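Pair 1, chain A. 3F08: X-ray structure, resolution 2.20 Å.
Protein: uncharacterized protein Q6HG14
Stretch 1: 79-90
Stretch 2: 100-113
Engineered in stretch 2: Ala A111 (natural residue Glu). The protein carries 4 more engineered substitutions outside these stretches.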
# COMPACT_ATOMS: atom_id res chain seq x y z
N PHE A 79 -18.39 -13.63 -5.67
CA PHE A 79 -18.25 -14.71 -4.69
C PHE A 79 -19.31 -14.57 -3.61
O PHE A 79 -19.58 -13.47 -3.14
CB PHE A 79 -16.85 -14.67 -4.08
CG PHE A 79 -15.75 -14.72 -5.10
CD1 PHE A 79 -15.74 -15.70 -6.09
CD2 PHE A 79 -14.73 -13.77 -5.08
CE1 PHE A 79 -14.73 -15.73 -7.06
CE2 PHE A 79 -13.71 -13.79 -6.04
CZ PHE A 79 -13.71 -14.78 -7.03
N PRO A 80 -19.93 -15.69 -3.21
CA PRO A 80 -20.98 -15.69 -2.18
C PRO A 80 -20.48 -15.45 -0.76
O PRO A 80 -20.73 -16.25 0.14
CB PRO A 80 -21.62 -17.06 -2.34
CG PRO A 80 -20.45 -17.92 -2.72
CD PRO A 80 -19.73 -17.05 -3.74
N VAL A 81 -19.80 -14.33 -0.54
CA VAL A 81 -19.29 -14.01 0.77
C VAL A 81 -19.32 -12.51 0.98
O VAL A 81 -19.30 -11.74 0.03
CB VAL A 81 -17.82 -14.47 0.96
CG1 VAL A 81 -17.74 -16.00 0.89
CG2 VAL A 81 -16.94 -13.84 -0.11
N THR A 82 -19.38 -12.11 2.25
CA THR A 82 -19.39 -10.71 2.61
C THR A 82 -18.39 -10.55 3.76
O THR A 82 -17.91 -11.55 4.29
CB THR A 82 -20.80 -10.25 3.05
OG1 THR A 82 -20.78 -8.84 3.28
CG2 THR A 82 -21.22 -10.96 4.33
N ASN A 83 -18.07 -9.32 4.13
CA ASN A 83 -17.11 -9.10 5.20
C ASN A 83 -15.80 -9.82 4.89
O ASN A 83 -15.12 -10.32 5.78
CB ASN A 83 -17.66 -9.61 6.54
CG ASN A 83 -18.97 -8.96 6.93
OD1 ASN A 83 -19.08 -7.74 6.99
ND2 ASN A 83 -19.98 -9.78 7.20
N TYR A 84 -15.45 -9.86 3.61
CA TYR A 84 -14.25 -10.55 3.17
C TYR A 84 -12.94 -9.79 3.39
O TYR A 84 -12.80 -8.63 2.99
CB TYR A 84 -14.37 -10.86 1.68
CG TYR A 84 -13.25 -11.73 1.16
CD1 TYR A 84 -13.27 -13.10 1.35
CD2 TYR A 84 -12.17 -11.18 0.47
CE1 TYR A 84 -12.26 -13.91 0.86
CE2 TYR A 84 -11.15 -11.97 -0.03
CZ TYR A 84 -11.20 -13.35 0.17
OH TYR A 84 -10.21 -14.17 -0.33
N LEU A 85 -11.99 -10.44 4.06
CA LEU A 85 -10.67 -9.89 4.30
C LEU A 85 -9.70 -11.01 3.98
O LEU A 85 -9.92 -12.14 4.38
CB LEU A 85 -10.47 -9.48 5.76
CG LEU A 85 -10.78 -8.05 6.19
CD1 LEU A 85 -10.26 -7.87 7.61
CD2 LEU A 85 -10.11 -7.04 5.26
N SER A 86 -8.62 -10.69 3.27
CA SER A 86 -7.65 -11.71 2.91
C SER A 86 -6.23 -11.19 3.05
O SER A 86 -5.95 -10.04 2.76
CB SER A 86 -7.88 -12.17 1.47
OG SER A 86 -7.02 -13.25 1.13
N THR A 87 -5.34 -12.06 3.51
CA THR A 87 -3.95 -11.68 3.69
C THR A 87 -3.04 -12.71 3.05
O THR A 87 -3.23 -13.91 3.22
CB THR A 87 -3.58 -11.57 5.18
OG1 THR A 87 -4.36 -10.53 5.79
CG2 THR A 87 -2.08 -11.24 5.34
N ILE A 88 -2.06 -12.24 2.28
CA ILE A 88 -1.10 -13.15 1.68
C ILE A 88 0.23 -12.71 2.28
O ILE A 88 0.54 -11.52 2.32
CB ILE A 88 -1.09 -13.03 0.14
CG1 ILE A 88 -0.04 -13.97 -0.45
CG2 ILE A 88 -0.87 -11.60 -0.28
CD1 ILE A 88 -0.23 -14.23 -1.95
N GLN A 89 1.00 -13.67 2.77
CA GLN A 89 2.27 -13.34 3.39
C GLN A 89 3.38 -14.29 2.98
O GLN A 89 3.15 -15.49 2.79
CB GLN A 89 2.13 -13.36 4.92
CG GLN A 89 3.43 -13.05 5.66
CD GLN A 89 3.22 -12.86 7.15
OE1 GLN A 89 2.43 -13.57 7.77
NE2 GLN A 89 3.93 -11.90 7.73
N VAL A 90 4.58 -13.75 2.86
CA VAL A 90 5.74 -14.54 2.48
C VAL A 90 6.61 -14.71 3.72
O VAL A 90 7.32 -13.80 4.12
CB VAL A 90 6.56 -13.82 1.38
CG1 VAL A 90 7.80 -14.62 1.06
CG2 VAL A 90 5.70 -13.63 0.13
N LEU A 100 7.81 -19.80 2.63
CA LEU A 100 6.57 -20.40 3.08
C LEU A 100 5.53 -19.32 2.82
O LEU A 100 5.41 -18.36 3.58
CB LEU A 100 6.60 -20.72 4.57
CG LEU A 100 5.31 -21.42 5.01
CD1 LEU A 100 5.19 -22.75 4.28
CD2 LEU A 100 5.32 -21.63 6.51
N VAL A 101 4.80 -19.46 1.73
CA VAL A 101 3.79 -18.48 1.40
C VAL A 101 2.46 -18.92 1.98
O VAL A 101 1.99 -20.02 1.72
CB VAL A 101 3.68 -18.29 -0.11
CG1 VAL A 101 2.64 -17.23 -0.42
CG2 VAL A 101 5.05 -17.90 -0.68
N GLU A 102 1.87 -18.04 2.77
CA GLU A 102 0.60 -18.32 3.44
C GLU A 102 -0.47 -17.36 2.94
O GLU A 102 -0.27 -16.14 2.92
CB GLU A 102 0.81 -18.18 4.95
CG GLU A 102 -0.28 -18.73 5.82
CD GLU A 102 0.14 -18.76 7.28
OE1 GLU A 102 0.24 -17.69 7.91
OE2 GLU A 102 0.40 -19.87 7.80
N TRP A 103 -1.61 -17.92 2.54
CA TRP A 103 -2.73 -17.13 2.05
C TRP A 103 -3.91 -17.47 2.95
O TRP A 103 -4.29 -18.64 3.05
CB TRP A 103 -3.05 -17.51 0.60
CG TRP A 103 -3.76 -16.44 -0.17
CD1 TRP A 103 -4.53 -15.43 0.33
CD2 TRP A 103 -3.77 -16.28 -1.60
NE1 TRP A 103 -5.02 -14.65 -0.69
CE2 TRP A 103 -4.57 -15.15 -1.88
CE3 TRP A 103 -3.19 -16.98 -2.66
CZ2 TRP A 103 -4.80 -14.71 -3.19
CZ3 TRP A 103 -3.41 -16.54 -3.96
CH2 TRP A 103 -4.22 -15.41 -4.21
N SER A 104 -4.49 -16.47 3.60
CA SER A 104 -5.61 -16.74 4.49
C SER A 104 -6.74 -15.72 4.35
O SER A 104 -6.53 -14.60 3.87
CB SER A 104 -5.12 -16.76 5.94
OG SER A 104 -4.67 -15.47 6.32
N GLY A 105 -7.93 -16.11 4.79
CA GLY A 105 -9.06 -15.20 4.70
C GLY A 105 -10.14 -15.44 5.72
O GLY A 105 -10.31 -16.55 6.25
N THR A 106 -10.87 -14.37 6.02
CA THR A 106 -11.99 -14.40 6.95
C THR A 106 -13.16 -13.79 6.19
O THR A 106 -12.99 -12.83 5.44
CB THR A 106 -11.69 -13.58 8.22
OG1 THR A 106 -11.40 -12.23 7.85
CG2 THR A 106 -10.49 -14.15 8.95
N PHE A 107 -14.34 -14.36 6.37
CA PHE A 107 -15.51 -13.90 5.64
C PHE A 107 -16.79 -14.50 6.21
O PHE A 107 -16.75 -15.41 7.03
CB PHE A 107 -15.37 -14.33 4.18
CG PHE A 107 -14.88 -15.74 4.04
CD1 PHE A 107 -13.51 -16.02 4.02
CD2 PHE A 107 -15.78 -16.81 4.00
CE1 PHE A 107 -13.04 -17.34 3.98
CE2 PHE A 107 -15.32 -18.13 3.96
CZ PHE A 107 -13.95 -18.40 3.95
N THR A 108 -17.92 -13.98 5.75
CA THR A 108 -19.21 -14.47 6.19
C THR A 108 -19.88 -15.04 4.95
O THR A 108 -20.01 -14.35 3.93
CB THR A 108 -20.11 -13.36 6.76
OG1 THR A 108 -19.41 -12.63 7.78
CG2 THR A 108 -21.37 -13.96 7.37
N PRO A 109 -20.30 -16.31 5.00
CA PRO A 109 -20.95 -16.91 3.83
C PRO A 109 -22.32 -16.29 3.59
O PRO A 109 -23.03 -15.93 4.53
CB PRO A 109 -21.06 -18.39 4.22
CG PRO A 109 -19.92 -18.58 5.17
CD PRO A 109 -19.98 -17.34 6.01
N VAL A 110 -22.70 -16.16 2.32
CA VAL A 110 -23.99 -15.59 1.97
C VAL A 110 -24.67 -16.46 0.92
O VAL A 110 -24.17 -16.59 -0.19
CB VAL A 110 -23.85 -14.16 1.38
CG1 VAL A 110 -25.22 -13.64 0.94
CG2 VAL A 110 -23.25 -13.22 2.42
N ALA A 111 -25.80 -17.07 1.29
CA ALA A 111 -26.56 -17.92 0.38
C ALA A 111 -25.95 -19.30 0.13
O ALA A 111 -26.45 -20.05 -0.71
CB ALA A 111 -26.79 -17.20 -0.94
N VAL A 112 -24.88 -19.63 0.84
CA VAL A 112 -24.23 -20.94 0.72
C VAL A 112 -23.79 -21.35 2.12
O VAL A 112 -23.75 -20.51 3.02
CB VAL A 112 -22.97 -20.90 -0.20
CG1 VAL A 112 -23.38 -20.53 -1.61
CG2 VAL A 112 -21.94 -19.92 0.35
N SER A 113 -23.46 -22.62 2.32
CA SER A 113 -23.03 -23.10 3.63
C SER A 113 -21.61 -22.60 3.94
O SER A 113 -20.88 -22.20 3.03
CB SER A 113 -23.03 -24.63 3.67
OG SER A 113 -22.09 -25.16 2.74
O HOH W 1 -13.84 -10.63 7.90
O HOH W 2 -1.73 -15.10 5.67
O HOH W 3 0.17 -15.15 7.33

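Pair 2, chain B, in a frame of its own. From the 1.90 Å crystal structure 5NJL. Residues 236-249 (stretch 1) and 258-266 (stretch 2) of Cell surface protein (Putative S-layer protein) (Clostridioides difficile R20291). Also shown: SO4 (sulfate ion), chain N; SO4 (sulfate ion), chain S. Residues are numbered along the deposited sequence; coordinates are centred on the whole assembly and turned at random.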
# COMPACT_ATOMS: atom_id res chain seq x y z
N MET B 236 8.79 40.89 10.45
CA MET B 236 8.06 40.90 9.18
C MET B 236 6.94 39.82 9.19
O MET B 236 5.79 40.06 8.82
CB MET B 236 9.06 40.67 8.05
CG MET B 236 8.52 40.73 6.63
SD MET B 236 9.91 40.67 5.46
CE MET B 236 10.60 39.03 5.73
N VAL B 237 7.30 38.64 9.69
CA VAL B 237 6.35 37.52 9.80
C VAL B 237 5.25 37.91 10.77
O VAL B 237 4.06 37.84 10.44
CB VAL B 237 7.05 36.22 10.27
CG1 VAL B 237 6.03 35.09 10.49
CG2 VAL B 237 8.09 35.78 9.25
N ALA B 238 5.63 38.39 11.96
CA ALA B 238 4.64 38.82 12.95
C ALA B 238 3.72 39.92 12.42
O ALA B 238 2.57 39.98 12.82
CB ALA B 238 5.32 39.26 14.23
N ASN B 239 4.22 40.77 11.52
CA ASN B 239 3.41 41.82 10.90
C ASN B 239 2.60 41.36 9.66
O ASN B 239 1.89 42.16 9.05
CB ASN B 239 4.29 43.04 10.53
CG ASN B 239 4.79 43.79 11.77
OD1 ASN B 239 4.04 43.98 12.72
ND2 ASN B 239 6.05 44.22 11.74
N GLY B 240 2.70 40.09 9.29
CA GLY B 240 1.82 39.56 8.26
C GLY B 240 0.37 39.64 8.71
O GLY B 240 0.10 39.68 9.91
N THR B 241 -0.55 39.65 7.76
CA THR B 241 -1.98 39.70 8.04
C THR B 241 -2.62 38.32 7.86
O THR B 241 -2.00 37.41 7.32
CB THR B 241 -2.70 40.76 7.19
OG1 THR B 241 -2.49 40.49 5.80
CG2 THR B 241 -2.17 42.16 7.53
N SER B 242 -3.86 38.18 8.37
CA SER B 242 -4.62 36.92 8.36
C SER B 242 -3.76 35.75 8.81
O SER B 242 -3.64 34.74 8.10
CB SER B 242 -5.20 36.64 6.98
OG SER B 242 -5.87 37.77 6.46
N LYS B 243 -3.12 35.93 9.96
CA LYS B 243 -2.19 34.95 10.49
C LYS B 243 -2.99 33.79 11.08
O LYS B 243 -4.00 34.01 11.75
CB LYS B 243 -1.33 35.55 11.60
CG LYS B 243 -0.17 36.41 11.11
CD LYS B 243 0.60 36.99 12.28
CE LYS B 243 -0.19 38.11 12.95
NZ LYS B 243 0.55 38.73 14.07
N SER B 244 -2.54 32.58 10.81
CA SER B 244 -2.97 31.41 11.58
C SER B 244 -1.72 30.62 11.92
O SER B 244 -0.93 30.30 11.03
CB SER B 244 -4.01 30.57 10.82
OG SER B 244 -3.46 29.97 9.68
N ILE B 245 -1.53 30.36 13.21
CA ILE B 245 -0.36 29.65 13.71
C ILE B 245 -0.83 28.27 14.22
O ILE B 245 -1.76 28.19 15.03
CB ILE B 245 0.35 30.46 14.83
CG1 ILE B 245 0.94 31.76 14.25
CG2 ILE B 245 1.45 29.63 15.47
CD1 ILE B 245 1.37 32.79 15.28
N SER B 246 -0.18 27.21 13.75
CA SER B 246 -0.59 25.84 14.06
C SER B 246 -0.03 25.36 15.40
O SER B 246 0.73 26.07 16.06
CB SER B 246 -0.15 24.89 12.94
OG SER B 246 1.23 24.54 13.04
N ASP B 247 -0.43 24.14 15.76
CA ASP B 247 -0.09 23.49 17.03
C ASP B 247 1.37 23.48 17.42
O ASP B 247 2.23 23.02 16.66
CB ASP B 247 -0.56 22.03 17.05
CG ASP B 247 -2.00 21.88 17.46
OD1 ASP B 247 -2.56 22.84 18.05
OD2 ASP B 247 -2.56 20.80 17.20
N ILE B 248 1.59 23.99 18.64
CA ILE B 248 2.73 23.70 19.53
C ILE B 248 3.89 22.92 18.88
O ILE B 248 5.02 23.44 18.79
CB ILE B 248 2.25 22.98 20.84
CG1 ILE B 248 0.89 23.49 21.37
CG2 ILE B 248 3.30 23.09 21.94
CD1 ILE B 248 0.86 24.93 21.85
N SER B 249 3.61 21.70 18.42
CA SER B 249 4.65 20.82 17.87
C SER B 249 4.12 19.85 16.82
O SER B 249 2.93 19.79 16.55
CB SER B 249 5.29 20.01 19.01
OG SER B 249 4.56 18.82 19.28
N TYR B 258 10.96 18.78 15.34
CA TYR B 258 9.57 19.15 15.60
C TYR B 258 9.26 20.33 14.65
O TYR B 258 10.19 20.86 14.03
CB TYR B 258 9.40 19.58 17.06
CG TYR B 258 9.71 18.48 18.06
CD1 TYR B 258 11.03 18.15 18.39
CD2 TYR B 258 8.68 17.79 18.70
CE1 TYR B 258 11.31 17.14 19.31
CE2 TYR B 258 8.95 16.78 19.62
CZ TYR B 258 10.26 16.46 19.93
OH TYR B 258 10.51 15.46 20.85
N LYS B 259 7.98 20.72 14.51
CA LYS B 259 7.60 21.92 13.71
C LYS B 259 6.23 22.51 13.98
O LYS B 259 5.34 21.84 14.51
CB LYS B 259 7.80 21.71 12.20
CG LYS B 259 7.25 20.44 11.57
CD LYS B 259 8.06 20.12 10.31
CE LYS B 259 7.64 18.82 9.64
NZ LYS B 259 6.55 19.03 8.64
N PHE B 260 6.09 23.80 13.65
CA PHE B 260 4.80 24.47 13.52
C PHE B 260 4.77 25.32 12.24
O PHE B 260 5.81 25.53 11.59
CB PHE B 260 4.44 25.28 14.78
CG PHE B 260 5.18 26.60 14.92
CD1 PHE B 260 6.49 26.63 15.40
CD2 PHE B 260 4.56 27.81 14.60
CE1 PHE B 260 7.18 27.84 15.55
CE2 PHE B 260 5.24 29.01 14.74
CZ PHE B 260 6.55 29.03 15.22
N THR B 261 3.58 25.76 11.86
CA THR B 261 3.42 26.52 10.62
C THR B 261 2.77 27.85 10.95
O THR B 261 1.97 27.95 11.88
CB THR B 261 2.54 25.78 9.59
OG1 THR B 261 1.26 25.49 10.16
CG2 THR B 261 3.21 24.50 9.15
N ILE B 262 3.14 28.87 10.18
CA ILE B 262 2.47 30.17 10.23
C ILE B 262 2.02 30.43 8.82
O ILE B 262 2.85 30.48 7.90
CB ILE B 262 3.41 31.34 10.64
CG1 ILE B 262 4.36 30.92 11.76
CG2 ILE B 262 2.60 32.57 11.02
CD1 ILE B 262 5.66 31.69 11.76
N LYS B 263 0.72 30.56 8.64
CA LYS B 263 0.16 31.03 7.38
C LYS B 263 -0.07 32.52 7.58
O LYS B 263 -0.59 32.93 8.62
CB LYS B 263 -1.16 30.34 7.05
CG LYS B 263 -1.00 28.85 6.77
CD LYS B 263 -2.31 28.17 6.37
CE LYS B 263 -2.03 26.76 5.83
NZ LYS B 263 -3.16 26.09 5.11
N TYR B 264 0.31 33.32 6.60
CA TYR B 264 0.03 34.75 6.63
C TYR B 264 0.04 35.34 5.24
O TYR B 264 0.56 34.73 4.28
CB TYR B 264 1.04 35.47 7.55
CG TYR B 264 2.46 35.54 7.03
CD1 TYR B 264 3.34 34.49 7.24
CD2 TYR B 264 2.92 36.66 6.34
CE1 TYR B 264 4.64 34.56 6.79
CE2 TYR B 264 4.23 36.73 5.88
CZ TYR B 264 5.08 35.68 6.10
OH TYR B 264 6.38 35.71 5.67
N THR B 265 -0.49 36.55 5.14
CA THR B 265 -0.45 37.33 3.91
C THR B 265 0.67 38.37 4.06
O THR B 265 0.69 39.14 5.05
CB THR B 265 -1.81 37.96 3.68
OG1 THR B 265 -2.77 36.91 3.57
CG2 THR B 265 -1.85 38.79 2.41
N ASP B 266 1.61 38.37 3.11
CA ASP B 266 2.80 39.22 3.23
C ASP B 266 2.48 40.65 2.81
O ASP B 266 1.33 40.98 2.48
CB ASP B 266 4.05 38.60 2.56
CG ASP B 266 4.07 38.74 1.02
OD1 ASP B 266 3.23 39.47 0.41
OD2 ASP B 266 4.96 38.09 0.42
S SO4 N . -3.55 22.93 14.07
O1 SO4 N . -3.62 24.02 15.07
O2 SO4 N . -4.75 22.07 14.20
O3 SO4 N . -2.35 22.10 14.29
O4 SO4 N . -3.49 23.49 12.69
S SO4 S . -4.51 40.30 11.08
O1 SO4 S . -5.63 40.29 12.04
O2 SO4 S . -5.09 40.22 9.72
O3 SO4 S . -3.75 41.57 11.19
O4 SO4 S . -3.61 39.15 11.40
O HOH W 4 -0.78 42.02 4.27
O HOH W 5 -3.05 34.46 5.02

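Both pairs are antiparallel strand pairings broken by the same beta bulge, and 14 central residues superpose with an RMSD of 0.6 Å. The strand axes approach to 4.7 Å in each, at 168° in pair 1 and 174° in pair 2. The rule for the bulge is legible in the backbone: one strand spends an extra residue, Asn A83 or Ser B242, in a left-handed conformation (phi/psi 55/35 and 46/51), and the register shifts by one. Hydrogen-bonded pairs bracket it. Before it, Thr A82 N donates to Thr A108 O at 2.9 Å, and Thr B241 N to Thr B265 O at 3.0 Å; after it, Leu A85 N reaches Thr A106 O at 2.9 Å, and Ser B244 N reaches Lys B263 O at 3.0 Å.

The threonine pair is kept at matched positions, Thr A82 with Thr B241 and Thr A108 with Thr B265. The bulge residue then meets the second threonine in different ways. Asn A83 ND2 donates directly to Thr A108 OG1 at 3.0 Å. In pair 2 the Ser B242 side chain makes no such bond; water 5 links the backbone instead, donating to Ser B242 O at 3.1 Å and hydrogen-bonded to Thr B265 OG1 at 2.9 Å.

Opposite the bulge, an aromatic residue sits at Phe A107 and Tyr B264, both with chi1 in p, and its neighbours are filled differently. In pair 1, Val A81 CG1 packs on Phe A107 CD2 at 3.8 Å, and Tyr A84 CD1 touches Phe A107 CB at 3.7 Å. In pair 2 the position of Val A81 is Gly B240, where an ideal CB would lie 2.3 Å from Tyr B264 CD2, a clash. The ring instead has Val B237 CA over one face, so a preceding helix supplies the packing. Lys B243, at the place of Tyr A84, turns its end away, and its NZ donates to Ala B238 O at 2.7 Å.

Further along, a small pair in one is a large pair in the other. Ser A86 faces Gly A105, while the matched Ile B245 and Ile B262 pack CG1 to CG2 at 3.7 Å. The next aromatic, Trp A103, makes a weak hydrogen bond from NE1 to Ser A86 OG at 3.0 Å; Phe B260 instead meets Ile B245 through CD2 to CG2 at 3.7 Å. Thr A87 N and Ser B246 N keep their bonds to Ser A104 O (2.8 Å) and Thr B261 O (2.9 Å), but the return bond changes acceptor: Ser A104 N uses Thr A87 O at 2.9 Å, whereas Thr B261 N uses Ser B246 OG at 2.9 Å.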